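Local coordinates for DUF3863 domain-containing protein (Parabacteroides distasonis, PDB 3LM3) that is of unknown function but probably acts on carbohydrates as a glycoside hydrolase or deacetylase, at residues E54-L59 with R92-E97; F76-L81 with M127-E132; F199-P202 with S207-I210; A225-Q230 with D352-L357; V244-T249 with A288-E293. All coordinates share one frame; numbering follows the deposited sequence. Where two conformers were deposited one is given.

Contact 1 of 5, residues E54-L59 with R92-E97; sequences EGVRAL and RDYVVE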
# COMPACT_ATOMS: atom_id res chain seq x y z
N GLU A 54 5.88 -23.73 11.42
CA GLU A 54 5.66 -23.18 12.76
C GLU A 54 5.73 -21.67 12.78
O GLU A 54 4.97 -21.04 13.53
CB GLU A 54 6.62 -23.75 13.81
CG GLU A 54 6.68 -22.94 15.17
CD GLU A 54 5.31 -22.69 15.89
OE1 GLU A 54 4.20 -22.90 15.32
OE2 GLU A 54 5.35 -22.24 17.06
N GLY A 55 6.61 -21.06 11.99
CA GLY A 55 6.70 -19.62 11.98
C GLY A 55 5.48 -18.95 11.39
O GLY A 55 5.02 -17.91 11.87
N VAL A 56 4.93 -19.52 10.31
CA VAL A 56 3.79 -18.99 9.66
C VAL A 56 2.54 -19.13 10.58
O VAL A 56 1.75 -18.23 10.73
CB VAL A 56 3.66 -19.72 8.31
CG1 VAL A 56 2.42 -19.32 7.63
CG2 VAL A 56 4.92 -19.41 7.44
N ARG A 57 2.40 -20.30 11.16
CA ARG A 57 1.29 -20.59 12.09
C ARG A 57 1.35 -19.65 13.30
O ARG A 57 0.35 -19.10 13.73
CB ARG A 57 1.35 -22.04 12.52
CG ARG A 57 0.27 -22.42 13.54
CD ARG A 57 0.25 -23.96 13.77
NE ARG A 57 1.59 -24.47 14.01
CZ ARG A 57 2.09 -25.65 13.59
NH1 ARG A 57 1.35 -26.52 12.88
NH2 ARG A 57 3.36 -25.96 13.87
N ALA A 58 2.55 -19.44 13.85
CA ALA A 58 2.68 -18.57 14.99
C ALA A 58 2.27 -17.14 14.64
O ALA A 58 1.61 -16.47 15.43
CB ALA A 58 4.13 -18.58 15.50
N LEU A 59 2.66 -16.67 13.46
CA LEU A 59 2.30 -15.33 13.07
C LEU A 59 0.79 -15.19 12.88
O LEU A 59 0.20 -14.18 13.30
CB LEU A 59 3.11 -14.95 11.80
CG LEU A 59 3.14 -13.47 11.45
CD1 LEU A 59 3.74 -12.64 12.57
CD2 LEU A 59 3.97 -13.32 10.14
N ARG A 92 1.95 -24.20 2.18
CA ARG A 92 0.81 -24.13 1.29
C ARG A 92 -0.41 -24.87 1.90
O ARG A 92 -1.53 -24.35 1.86
CB ARG A 92 1.11 -24.66 -0.12
CG ARG A 92 2.04 -23.73 -0.95
CD ARG A 92 2.16 -24.16 -2.38
NE ARG A 92 2.70 -25.49 -2.52
CZ ARG A 92 3.99 -25.80 -2.64
NH1 ARG A 92 4.94 -24.86 -2.62
NH2 ARG A 92 4.35 -27.05 -2.76
N ASP A 93 -0.21 -26.06 2.45
CA ASP A 93 -1.31 -26.83 3.03
C ASP A 93 -1.95 -26.05 4.17
O ASP A 93 -3.17 -25.99 4.28
CB ASP A 93 -0.85 -28.21 3.53
CG ASP A 93 -0.51 -29.19 2.42
OD1 ASP A 93 -0.82 -28.97 1.24
OD2 ASP A 93 0.08 -30.23 2.78
N TYR A 94 -1.13 -25.41 5.00
CA TYR A 94 -1.65 -24.64 6.12
C TYR A 94 -2.44 -23.44 5.65
O TYR A 94 -3.51 -23.11 6.16
CB TYR A 94 -0.49 -24.19 7.02
CG TYR A 94 -0.91 -23.23 8.12
CD1 TYR A 94 -1.61 -23.67 9.22
CD2 TYR A 94 -0.65 -21.88 8.03
CE1 TYR A 94 -2.02 -22.81 10.20
CE2 TYR A 94 -1.04 -21.02 9.02
CZ TYR A 94 -1.74 -21.48 10.09
OH TYR A 94 -2.16 -20.61 11.08
N VAL A 95 -1.93 -22.76 4.64
CA VAL A 95 -2.62 -21.61 4.09
C VAL A 95 -3.98 -22.01 3.48
O VAL A 95 -4.98 -21.29 3.62
CB VAL A 95 -1.73 -20.87 3.08
CG1 VAL A 95 -2.55 -19.93 2.25
CG2 VAL A 95 -0.62 -20.10 3.83
N VAL A 96 -4.06 -23.18 2.83
CA VAL A 96 -5.34 -23.67 2.33
C VAL A 96 -6.33 -23.92 3.50
O VAL A 96 -7.51 -23.56 3.44
CB VAL A 96 -5.18 -24.92 1.48
CG1 VAL A 96 -6.56 -25.52 1.13
CG2 VAL A 96 -4.40 -24.60 0.18
N GLU A 97 -5.83 -24.52 4.58
CA GLU A 97 -6.62 -24.71 5.81
C GLU A 97 -7.12 -23.37 6.31
O GLU A 97 -8.24 -23.26 6.78
CB GLU A 97 -5.80 -25.41 6.87
CG GLU A 97 -5.51 -26.89 6.60
CD GLU A 97 -4.39 -27.53 7.44
OE1 GLU A 97 -3.74 -26.89 8.28
OE2 GLU A 97 -4.14 -28.74 7.23

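Contact 2 of 5, residues F76-L81 with M127-E132; sequences FTMNAL and MSEAIE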
# COMPACT_ATOMS: atom_id res chain seq x y z
N PHE A 76 1.91 -15.18 -2.22
CA PHE A 76 3.04 -16.05 -2.54
C PHE A 76 3.76 -15.59 -3.80
O PHE A 76 3.12 -15.29 -4.81
CB PHE A 76 2.55 -17.47 -2.87
CG PHE A 76 2.06 -18.27 -1.68
CD1 PHE A 76 0.84 -18.03 -1.08
CD2 PHE A 76 2.84 -19.30 -1.19
CE1 PHE A 76 0.42 -18.82 0.00
CE2 PHE A 76 2.43 -20.07 -0.10
CZ PHE A 76 1.24 -19.82 0.48
N THR A 77 5.09 -15.62 -3.80
CA THR A 77 5.83 -15.49 -5.04
C THR A 77 5.67 -16.77 -5.90
O THR A 77 5.22 -17.80 -5.42
CB THR A 77 7.30 -15.32 -4.79
OG1 THR A 77 7.82 -16.51 -4.17
CG2 THR A 77 7.55 -14.09 -3.95
N MSE A 78 6.06 -16.69 -7.17
CA MSE A 78 5.93 -17.86 -8.03
C MSE A 78 6.75 -19.00 -7.49
O MSE A 78 6.29 -20.14 -7.45
CB MSE A 78 6.32 -17.56 -9.47
CG MSE A 78 6.02 -18.73 -10.39
SE MSE A 78 4.12 -18.95 -10.73
CE MSE A 78 3.95 -17.51 -12.05
N ASN A 79 7.97 -18.70 -7.08
CA ASN A 79 8.83 -19.78 -6.58
C ASN A 79 8.28 -20.40 -5.29
O ASN A 79 8.39 -21.61 -5.10
CB ASN A 79 10.27 -19.27 -6.41
CG ASN A 79 10.95 -19.00 -7.75
OD1 ASN A 79 10.57 -19.58 -8.77
ND2 ASN A 79 11.91 -18.08 -7.76
N ALA A 80 7.63 -19.60 -4.43
CA ALA A 80 7.02 -20.16 -3.23
C ALA A 80 5.79 -21.02 -3.57
O ALA A 80 5.49 -22.01 -2.89
CB ALA A 80 6.65 -19.09 -2.25
N LEU A 81 5.05 -20.64 -4.62
CA LEU A 81 3.91 -21.46 -5.07
C LEU A 81 4.34 -22.81 -5.61
O LEU A 81 3.65 -23.80 -5.44
CB LEU A 81 3.12 -20.78 -6.19
CG LEU A 81 2.24 -19.63 -5.75
CD1 LEU A 81 1.63 -18.99 -7.01
CD2 LEU A 81 1.20 -20.10 -4.72
N MSE A 127 0.96 -13.80 -14.01
CA MSE A 127 -0.19 -13.65 -13.13
C MSE A 127 -1.22 -14.73 -13.42
O MSE A 127 -1.75 -15.35 -12.48
CB MSE A 127 -0.83 -12.26 -13.22
CG MSE A 127 -0.02 -11.14 -12.64
SE MSE A 127 -0.93 -9.46 -12.44
CE MSE A 127 -1.45 -9.22 -14.30
N SER A 128 -1.54 -14.96 -14.69
CA SER A 128 -2.48 -16.02 -15.03
C SER A 128 -2.01 -17.40 -14.57
O SER A 128 -2.80 -18.21 -14.06
CB SER A 128 -2.76 -16.00 -16.52
OG SER A 128 -3.51 -14.83 -16.84
N GLU A 129 -0.72 -17.67 -14.73
CA GLU A 129 -0.17 -18.96 -14.27
C GLU A 129 -0.32 -19.13 -12.77
O GLU A 129 -0.68 -20.21 -12.27
CB GLU A 129 1.32 -19.06 -14.65
CG GLU A 129 1.57 -19.29 -16.13
CD GLU A 129 3.04 -19.22 -16.53
OE1 GLU A 129 3.92 -18.90 -15.68
OE2 GLU A 129 3.31 -19.41 -17.74
N ALA A 130 -0.00 -18.08 -12.02
CA ALA A 130 -0.14 -18.13 -10.56
C ALA A 130 -1.58 -18.30 -10.11
O ALA A 130 -1.85 -19.07 -9.19
CB ALA A 130 0.45 -16.84 -9.93
N ILE A 131 -2.49 -17.59 -10.75
CA ILE A 131 -3.92 -17.70 -10.42
C ILE A 131 -4.39 -19.14 -10.62
O ILE A 131 -5.10 -19.69 -9.78
CB ILE A 131 -4.78 -16.74 -11.24
CG1 ILE A 131 -4.53 -15.28 -10.82
CG2 ILE A 131 -6.29 -17.06 -11.09
CD1 ILE A 131 -4.93 -14.28 -11.88
N GLU A 132 -3.95 -19.80 -11.69
CA GLU A 132 -4.33 -21.19 -11.97
C GLU A 132 -3.79 -22.13 -10.89
O GLU A 132 -4.50 -22.99 -10.39
CB GLU A 132 -3.82 -21.62 -13.33
CG GLU A 132 -4.26 -23.00 -13.74
CD GLU A 132 -5.77 -23.13 -13.91
OE1 GLU A 132 -6.45 -22.12 -14.13
OE2 GLU A 132 -6.26 -24.27 -13.82

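Contact 3 of 5, residues F199-P202 with S207-I210; sequences FCKP and SDFI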
# COMPACT_ATOMS: atom_id res chain seq x y z
N PHE A 199 -0.73 3.75 -14.11
CA PHE A 199 -1.26 3.10 -12.92
C PHE A 199 -1.42 4.05 -11.71
O PHE A 199 -2.21 3.76 -10.81
CB PHE A 199 -0.45 1.83 -12.55
CG PHE A 199 0.86 2.09 -11.84
CD1 PHE A 199 1.90 2.73 -12.47
CD2 PHE A 199 1.07 1.59 -10.56
CE1 PHE A 199 3.12 2.93 -11.82
CE2 PHE A 199 2.30 1.76 -9.91
CZ PHE A 199 3.31 2.46 -10.52
N CYS A 200 -0.67 5.16 -11.66
CA CYS A 200 -0.77 6.13 -10.58
C CYS A 200 -1.82 7.22 -10.82
O CYS A 200 -2.12 8.02 -9.90
CB CYS A 200 0.57 6.84 -10.40
SG CYS A 200 1.85 5.82 -9.64
N LYS A 201 -2.37 7.29 -12.04
CA LYS A 201 -3.30 8.33 -12.45
C LYS A 201 -4.73 7.82 -12.34
O LYS A 201 -5.06 6.78 -12.95
CB LYS A 201 -3.02 8.74 -13.91
CG LYS A 201 -4.02 9.71 -14.45
CD LYS A 201 -3.67 10.24 -15.87
CE LYS A 201 -4.93 10.73 -16.58
NZ LYS A 201 -4.55 11.71 -17.66
N PRO A 202 -5.62 8.51 -11.63
CA PRO A 202 -7.03 8.15 -11.76
C PRO A 202 -7.57 8.27 -13.20
O PRO A 202 -7.28 9.24 -13.90
CB PRO A 202 -7.74 9.15 -10.84
CG PRO A 202 -6.66 9.55 -9.81
CD PRO A 202 -5.40 9.58 -10.66
N SER A 207 -13.25 6.65 -21.48
CA SER A 207 -12.27 6.24 -22.50
C SER A 207 -10.98 5.64 -21.95
O SER A 207 -10.37 4.79 -22.60
CB SER A 207 -11.93 7.39 -23.45
OG SER A 207 -11.31 8.46 -22.78
N ASP A 208 -10.60 6.04 -20.73
CA ASP A 208 -9.38 5.54 -20.10
C ASP A 208 -9.65 4.71 -18.84
O ASP A 208 -8.73 4.41 -18.08
CB ASP A 208 -8.38 6.69 -19.84
CG ASP A 208 -8.85 7.65 -18.79
OD1 ASP A 208 -10.07 7.91 -18.67
OD2 ASP A 208 -7.98 8.21 -18.08
N PHE A 209 -10.89 4.25 -18.66
CA PHE A 209 -11.29 3.60 -17.41
C PHE A 209 -10.76 2.17 -17.35
O PHE A 209 -10.85 1.41 -18.34
CB PHE A 209 -12.81 3.60 -17.29
CG PHE A 209 -13.32 3.25 -15.90
CD1 PHE A 209 -13.28 4.18 -14.87
CD2 PHE A 209 -13.84 1.99 -15.66
CE1 PHE A 209 -13.77 3.86 -13.60
CE2 PHE A 209 -14.32 1.66 -14.39
CZ PHE A 209 -14.30 2.59 -13.37
N ILE A 210 -10.23 1.78 -16.20
CA ILE A 210 -9.95 0.37 -15.91
C ILE A 210 -10.75 -0.02 -14.66
O ILE A 210 -10.62 0.64 -13.61
CB ILE A 210 -8.45 0.16 -15.61
CG1 ILE A 210 -7.58 0.52 -16.82
CG2 ILE A 210 -8.18 -1.28 -15.15
CD1 ILE A 210 -6.09 0.58 -16.49
O HOH W 1 -6.95 10.48 -19.30

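Contact 4 of 5, residues A225-Q230 with D352-L357; sequences ARRSGQ and DSYNNL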
# COMPACT_ATOMS: atom_id res chain seq x y z
N ALA A 225 6.73 10.44 5.18
CA ALA A 225 6.75 10.03 3.77
C ALA A 225 7.05 11.15 2.81
O ALA A 225 7.22 10.90 1.63
CB ALA A 225 5.41 9.35 3.42
N ARG A 226 7.14 12.40 3.27
CA ARG A 226 7.56 13.52 2.42
C ARG A 226 8.95 13.30 1.87
O ARG A 226 9.25 13.75 0.77
CB ARG A 226 7.60 14.85 3.20
CG ARG A 226 6.29 15.33 3.74
CD ARG A 226 6.53 16.52 4.68
NE ARG A 226 7.41 16.14 5.78
CZ ARG A 226 8.41 16.85 6.29
NH1 ARG A 226 8.69 18.09 5.86
NH2 ARG A 226 9.14 16.35 7.27
N ARG A 227 9.82 12.67 2.64
CA ARG A 227 11.24 12.48 2.27
C ARG A 227 11.44 11.39 1.24
O ARG A 227 10.66 10.49 1.15
CB ARG A 227 12.06 12.08 3.48
CG ARG A 227 12.60 13.21 4.29
CD ARG A 227 11.51 14.03 4.98
NE ARG A 227 12.07 15.20 5.64
CZ ARG A 227 12.79 15.20 6.78
NH1 ARG A 227 13.07 14.09 7.42
NH2 ARG A 227 13.25 16.35 7.24
N SER A 228 12.55 11.51 0.49
CA SER A 228 13.13 10.41 -0.28
C SER A 228 14.15 9.73 0.59
O SER A 228 14.91 10.41 1.26
CB SER A 228 13.83 10.96 -1.55
OG SER A 228 14.31 9.92 -2.40
N GLY A 229 14.16 8.39 0.56
CA GLY A 229 15.15 7.58 1.26
C GLY A 229 15.09 7.64 2.78
O GLY A 229 14.03 7.89 3.37
N GLN A 230 16.25 7.44 3.43
CA GLN A 230 16.29 7.11 4.86
C GLN A 230 17.71 7.18 5.38
O GLN A 230 18.67 7.04 4.60
CB GLN A 230 15.77 5.70 5.08
CG GLN A 230 16.68 4.61 4.50
CD GLN A 230 16.38 3.23 5.06
OE1 GLN A 230 16.67 2.94 6.22
NE2 GLN A 230 15.78 2.38 4.23
N ASP A 352 11.07 10.92 13.34
CA ASP A 352 10.93 11.91 12.29
C ASP A 352 9.48 12.34 12.01
O ASP A 352 9.21 13.04 11.05
CB ASP A 352 11.63 11.43 10.99
CG ASP A 352 11.08 10.12 10.45
OD1 ASP A 352 10.55 9.32 11.23
OD2 ASP A 352 11.24 9.88 9.23
N SER A 353 8.54 11.95 12.86
CA SER A 353 7.16 12.47 12.77
C SER A 353 7.12 13.77 13.60
O SER A 353 6.60 13.82 14.71
CB SER A 353 6.16 11.42 13.29
OG SER A 353 4.81 11.82 13.07
N TYR A 354 7.69 14.82 13.02
CA TYR A 354 8.01 16.05 13.75
C TYR A 354 6.77 16.75 14.25
O TYR A 354 5.82 17.02 13.51
CB TYR A 354 8.92 16.98 12.93
CG TYR A 354 10.25 16.32 12.65
CD1 TYR A 354 11.14 16.00 13.66
CD2 TYR A 354 10.62 15.99 11.34
CE1 TYR A 354 12.33 15.36 13.42
CE2 TYR A 354 11.81 15.33 11.10
CZ TYR A 354 12.68 15.05 12.12
OH TYR A 354 13.87 14.38 11.92
N ASN A 355 6.79 17.09 15.54
CA ASN A 355 5.60 17.60 16.20
C ASN A 355 5.14 18.98 15.73
O ASN A 355 3.97 19.27 15.87
CB ASN A 355 5.75 17.57 17.74
CG ASN A 355 6.90 18.40 18.29
OD1 ASN A 355 7.59 19.14 17.58
ND2 ASN A 355 7.07 18.33 19.63
N ASN A 356 6.06 19.77 15.20
CA ASN A 356 5.76 21.13 14.82
C ASN A 356 5.08 21.23 13.47
O ASN A 356 4.68 22.32 13.08
CB ASN A 356 7.05 21.95 14.77
CG ASN A 356 7.96 21.54 13.64
OD1 ASN A 356 8.46 20.42 13.63
ND2 ASN A 356 8.21 22.46 12.70
N LEU A 357 4.94 20.09 12.78
CA LEU A 357 4.37 20.09 11.43
C LEU A 357 2.92 19.65 11.40
O LEU A 357 2.53 18.69 12.08
CB LEU A 357 5.23 19.19 10.53
CG LEU A 357 6.68 19.61 10.31
CD1 LEU A 357 7.43 18.56 9.49
CD2 LEU A 357 6.78 21.00 9.64
O HOH W 2 10.05 13.90 8.52
O HOH W 3 11.03 11.50 7.12

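Contact 5 of 5, residues V244-T249 with A288-E293; sequences VGPIET and AQMVHE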
# COMPACT_ATOMS: atom_id res chain seq x y z
N VAL A 244 2.75 2.33 9.45
CA VAL A 244 2.31 1.13 10.16
C VAL A 244 3.18 -0.10 9.93
O VAL A 244 3.02 -1.09 10.63
CB VAL A 244 0.84 0.77 9.86
CG1 VAL A 244 -0.12 1.93 10.22
CG2 VAL A 244 0.68 0.35 8.39
N GLY A 245 4.11 -0.02 8.99
CA GLY A 245 4.93 -1.18 8.70
C GLY A 245 5.82 -1.49 9.91
O GLY A 245 6.38 -0.59 10.55
N PRO A 246 5.99 -2.77 10.25
CA PRO A 246 6.73 -3.13 11.44
C PRO A 246 8.25 -2.86 11.41
O PRO A 246 8.83 -2.63 12.46
CB PRO A 246 6.46 -4.64 11.57
CG PRO A 246 6.13 -5.07 10.18
CD PRO A 246 5.34 -3.95 9.63
N ILE A 247 8.87 -2.89 10.24
CA ILE A 247 10.34 -2.73 10.14
C ILE A 247 10.80 -1.41 10.76
O ILE A 247 11.75 -1.37 11.56
CB ILE A 247 10.81 -2.85 8.68
CG1 ILE A 247 10.70 -4.32 8.22
CG2 ILE A 247 12.26 -2.32 8.50
CD1 ILE A 247 11.57 -5.32 9.00
N GLU A 248 10.12 -0.33 10.39
CA GLU A 248 10.52 1.02 10.78
C GLU A 248 9.96 1.45 12.13
O GLU A 248 10.24 2.58 12.59
CB GLU A 248 10.12 2.03 9.71
CG GLU A 248 10.72 1.76 8.35
CD GLU A 248 10.03 0.71 7.52
OE1 GLU A 248 8.92 0.27 7.87
OE2 GLU A 248 10.64 0.32 6.48
N THR A 249 9.18 0.58 12.77
CA THR A 249 8.49 0.92 14.01
C THR A 249 8.78 -0.13 15.08
O THR A 249 9.76 -0.01 15.82
CB THR A 249 6.97 1.13 13.78
OG1 THR A 249 6.37 -0.07 13.24
CG2 THR A 249 6.73 2.31 12.86
N ALA A 288 6.55 -13.07 6.13
CA ALA A 288 6.67 -14.22 7.04
C ALA A 288 8.11 -14.41 7.52
O ALA A 288 8.34 -14.81 8.66
CB ALA A 288 6.18 -15.47 6.38
N GLN A 289 9.07 -14.14 6.65
CA GLN A 289 10.48 -14.35 6.99
C GLN A 289 10.95 -13.47 8.15
O GLN A 289 12.05 -13.71 8.70
CB GLN A 289 11.39 -14.17 5.77
CG GLN A 289 11.37 -12.83 5.05
CD GLN A 289 12.05 -11.70 5.79
OE1 GLN A 289 11.40 -10.86 6.38
NE2 GLN A 289 13.39 -11.68 5.77
N MSE A 290 10.16 -12.48 8.55
CA MSE A 290 10.57 -11.61 9.67
C MSE A 290 10.72 -12.40 10.96
O MSE A 290 11.56 -12.04 11.83
CB MSE A 290 9.59 -10.46 9.90
CG MSE A 290 9.71 -9.36 8.90
SE MSE A 290 8.65 -7.79 9.23
CE MSE A 290 7.00 -8.72 9.65
N VAL A 291 9.95 -13.46 11.11
CA VAL A 291 10.05 -14.32 12.32
C VAL A 291 11.48 -14.87 12.42
O VAL A 291 12.08 -14.88 13.50
CB VAL A 291 9.00 -15.46 12.29
CG1 VAL A 291 9.36 -16.60 13.22
CG2 VAL A 291 7.60 -14.89 12.54
N HIS A 292 12.03 -15.32 11.30
CA HIS A 292 13.41 -15.83 11.28
C HIS A 292 14.44 -14.69 11.39
O HIS A 292 15.45 -14.82 12.12
CB HIS A 292 13.69 -16.59 9.98
CG HIS A 292 14.96 -17.37 10.01
ND1 HIS A 292 15.03 -18.61 10.60
CD2 HIS A 292 16.19 -17.11 9.50
CE1 HIS A 292 16.26 -19.08 10.47
NE2 HIS A 292 16.98 -18.19 9.81
N GLU A 293 14.22 -13.59 10.69
CA GLU A 293 15.22 -12.51 10.67
C GLU A 293 15.38 -11.84 12.03
O GLU A 293 16.50 -11.49 12.44
CB GLU A 293 14.88 -11.48 9.60
CG GLU A 293 16.03 -10.51 9.36
CD GLU A 293 15.92 -9.68 8.11
OE1 GLU A 293 14.91 -9.75 7.37
OE2 GLU A 293 16.89 -8.89 7.88

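Contact 1 of 5, residues E54-L59 with R92-E97
The ring of Y94 carries the whole contact: over one of its faces lies R57, with CB 4.0 Å from CZ of Y94, while V56 comes in obliquely and brings its CG1 to 4.0 Å from CD2 of Y94 in the modelled one of its two conformers. The guanidinium of R57 stands at 77° to this ring and does not stack on it. In the modelled conformer of E54, its OE1 meets the guanidinium at the edge and in plane, closing a salt bridge of 3.3 Å from R57 NE to E54 OE1 whose hydrogen bond is weak. The bend of R57 at chi3 (48°) takes the charged end away from Y94 and leaves the aliphatic part on the ring. The phenol oxygen reaches furthest across, its OH 3.6 Å from CA of R57. The segments belong to helices 53-64 and 86-102, and both rest on strand 73-76, where V56 and V95 touch W74. A tyrosine suits this half-covered seam because its ring spans the gap between the helices and carries the hydroxyl up to the backbone of R57. With an alanine in place of Y94, the methylenes of R57 and CG1 of V56 would probably lose the ring they rest on, opening a gap between the helices. The chemistry is thus dispersion between ring and aliphatic chain, with the E54 carboxylate shared between R57 and K296, apart from the aromatic surface.

Contact 2 of 5, residues F76-L81 with M127-E132
M78 and L81 are the two residues of 76-81 that reach the helix 120-138, and A130 receives both. Before them T77 occupies the N-cap of helix 78-82: its OG1 accepts from A80 N at 3.1 Å, and the same hydroxyl bonds to E35. A threonine suits the N-cap, where its hydroxyl takes up an amide of the first helical turn; the residue follows directly on strand 73-76. M78, a selenomethionine, comes next. Its CG is anti to the backbone N (chi1 -173°), and the chain then bends at chi2 and chi3, which brings the terminal methyl nearer to the second helix than the start of the side chain would suggest. M78 CE lies 4.1 Å from A130 CB. The same M78 CE also rests 3.9 Å from OE1 of E129, whose extended side chain it crosses at about a right angle. That carboxylate forms a salt bridge with R38, so its charge has a mate although a methyl is its neighbour here. One turn further on, L81 faces the other helix and sets CD1 3.8 Å from A130 CB. The small alanine lets the backbones come close, with CA of M78 and CA of A130 only 6.6 Å apart, whereas the long flexible methionine and the branched leucine fill the space on their side. Y108 of strand 105-108 touches both M78 and A130. The interface is therefore almost purely apolar, held by the burial of methyl groups, and the one charged residue it touches spends its charge on R38.

Contact 3 of 5, residues F199-P202 with S207-I210
D208 is the residue of 207-210 that meets the other segment, and most of its meeting with K201 runs through a water. Its OD2 accepts from water 1 at 2.8 Å, and the water in turn accepts from NZ of K201 at 3.2 Å. The charged ends themselves stay apart, with K201 NZ 4.9 Å from D208 OD2; the nearest direct approach is CE of K201 at 4.2 Å from that oxygen. K201 runs almost fully extended, its CG anti to the backbone N (chi1 174°), and this length carries the ammonium to E197, its salt-bridge partner, and to the carbonyl of L392. An aspartate suits its place because two oxygens on a short stem can gather several donors: OD2 also bonds to S195 OG and Q204 N, and OD1 to G205 N. Further along, the ring of F209 meets that of Y193, outside the contact, while I210 packs on P194 and A154. Backbone bonds from K201 to S195 and from D208 to T196 fasten both segments to the chain around strand 194-195. The arrangement is that of an irregular loop closed by a buried carboxylate that binds backbone amides, leading into strand 213-216, an outermost strand of the three-stranded parallel sheet.

Contact 4 of 5, residues A225-Q230 with D352-L357
R226 and L357 make the closest direct contact: CD1 of the leucine sits over one face of the guanidinium, 3.6 Å from NH2 of R226, offset toward the rim. The apolar face of a guanidinium accepts a methyl readily, because its hydrogen bonds are made in its plane. In that plane water 2 is met at the edge, accepting from R226 NH2 at 2.9 Å and lying 2.8 Å from D352 O, to which it can donate, while NE of R226 is spent on the carbonyl of I223. The bend of R226 at chi3 (-59°) fits this, turning one side back to its own chain and sending NH2 across. NH1 of R227 lies at the edge of the Y354 ring, 4.1 Å from CE2 of Y354, with guanidinium and ring planes 70° apart; this rests on one of two conformers of R227, which also makes a cation-pi contact with Y238. In this conformer NH2 of R226 also lies over a face of the R227 guanidinium, toward its rim. By way of water 3, R227 NH1 is weakly linked to OD2 of D352, whose other oxygen pairs with R242. Arginines suit this partly exposed seam, bonding through water and packing by their faces at once. The contact joins the loop after helix 222-225 to the turn from Y354 to L357, which opens strand 357-363 of the antiparallel sheet.

Contact 5 of 5, residues V244-T249 with A288-E293
M290, a selenomethionine, is the single side chain of 288-293 that fills the contact, and it meets both P246 and I247. Described here in one of its two conformers, it leaves the backbone with CG anti to the carbonyl carbon, runs straight through chi2 and bends only at chi3 (-46°), so that SE and the terminal methyl CE are both laid against the proline: CG of P246 is 3.8 Å from CE and 3.8 Å from SE of M290. The rigid proline ring is crossed at about a right angle. I247, also modelled in two conformers, lies obliquely to M290 and turns its chi2 (-62°) so that CD1 comes 3.8 Å from SE of M290. A long, flexible chain suits this place, moulding itself to a fixed ring and a branched neighbour. Two side-chain bonds lie within the segments. T249 OG1 donates to G245 O at 2.7 Å, coming from above the carbonyl plane, linking G245 to T249 across the turn at the start of this helical region. NE2 of Q289 donates almost straight (172°) to OE1 of E293 at 2.9 Å, with the carboxylate met on its anti side, and also bonds to E47. P246 also packs on N284 and W286. The segment 288-293 runs from the end of strand 280-287 into the helical turn around M290, a strand-to-helix connection of the kind found in beta/alpha barrel-like folds.

In the fold
From the N terminus, contact 1 opens first on helix 53-64, and contact 2 opens at the end of strand 73-76 before contact 1 closes on helix 86-102; contact 2 closes later, on helix 120-138, so the two cross. They also touch, through R92 on A80 and F76, and together link helices 53-64, 78-82, 86-102 and 120-138. Contact 3 follows in series and closes a short loop ahead of strand 213-216, on the opposite side of the chain's centre from contact 1. Contact 4 then spans a long loop, tying the end of helix 222-225 to the antiparallel sheet. Nested inside it, contact 5 joins the start of helix 247-253 to the segment after strand 280-287 and returns to contact 1, where L59 and V56 pack on A288.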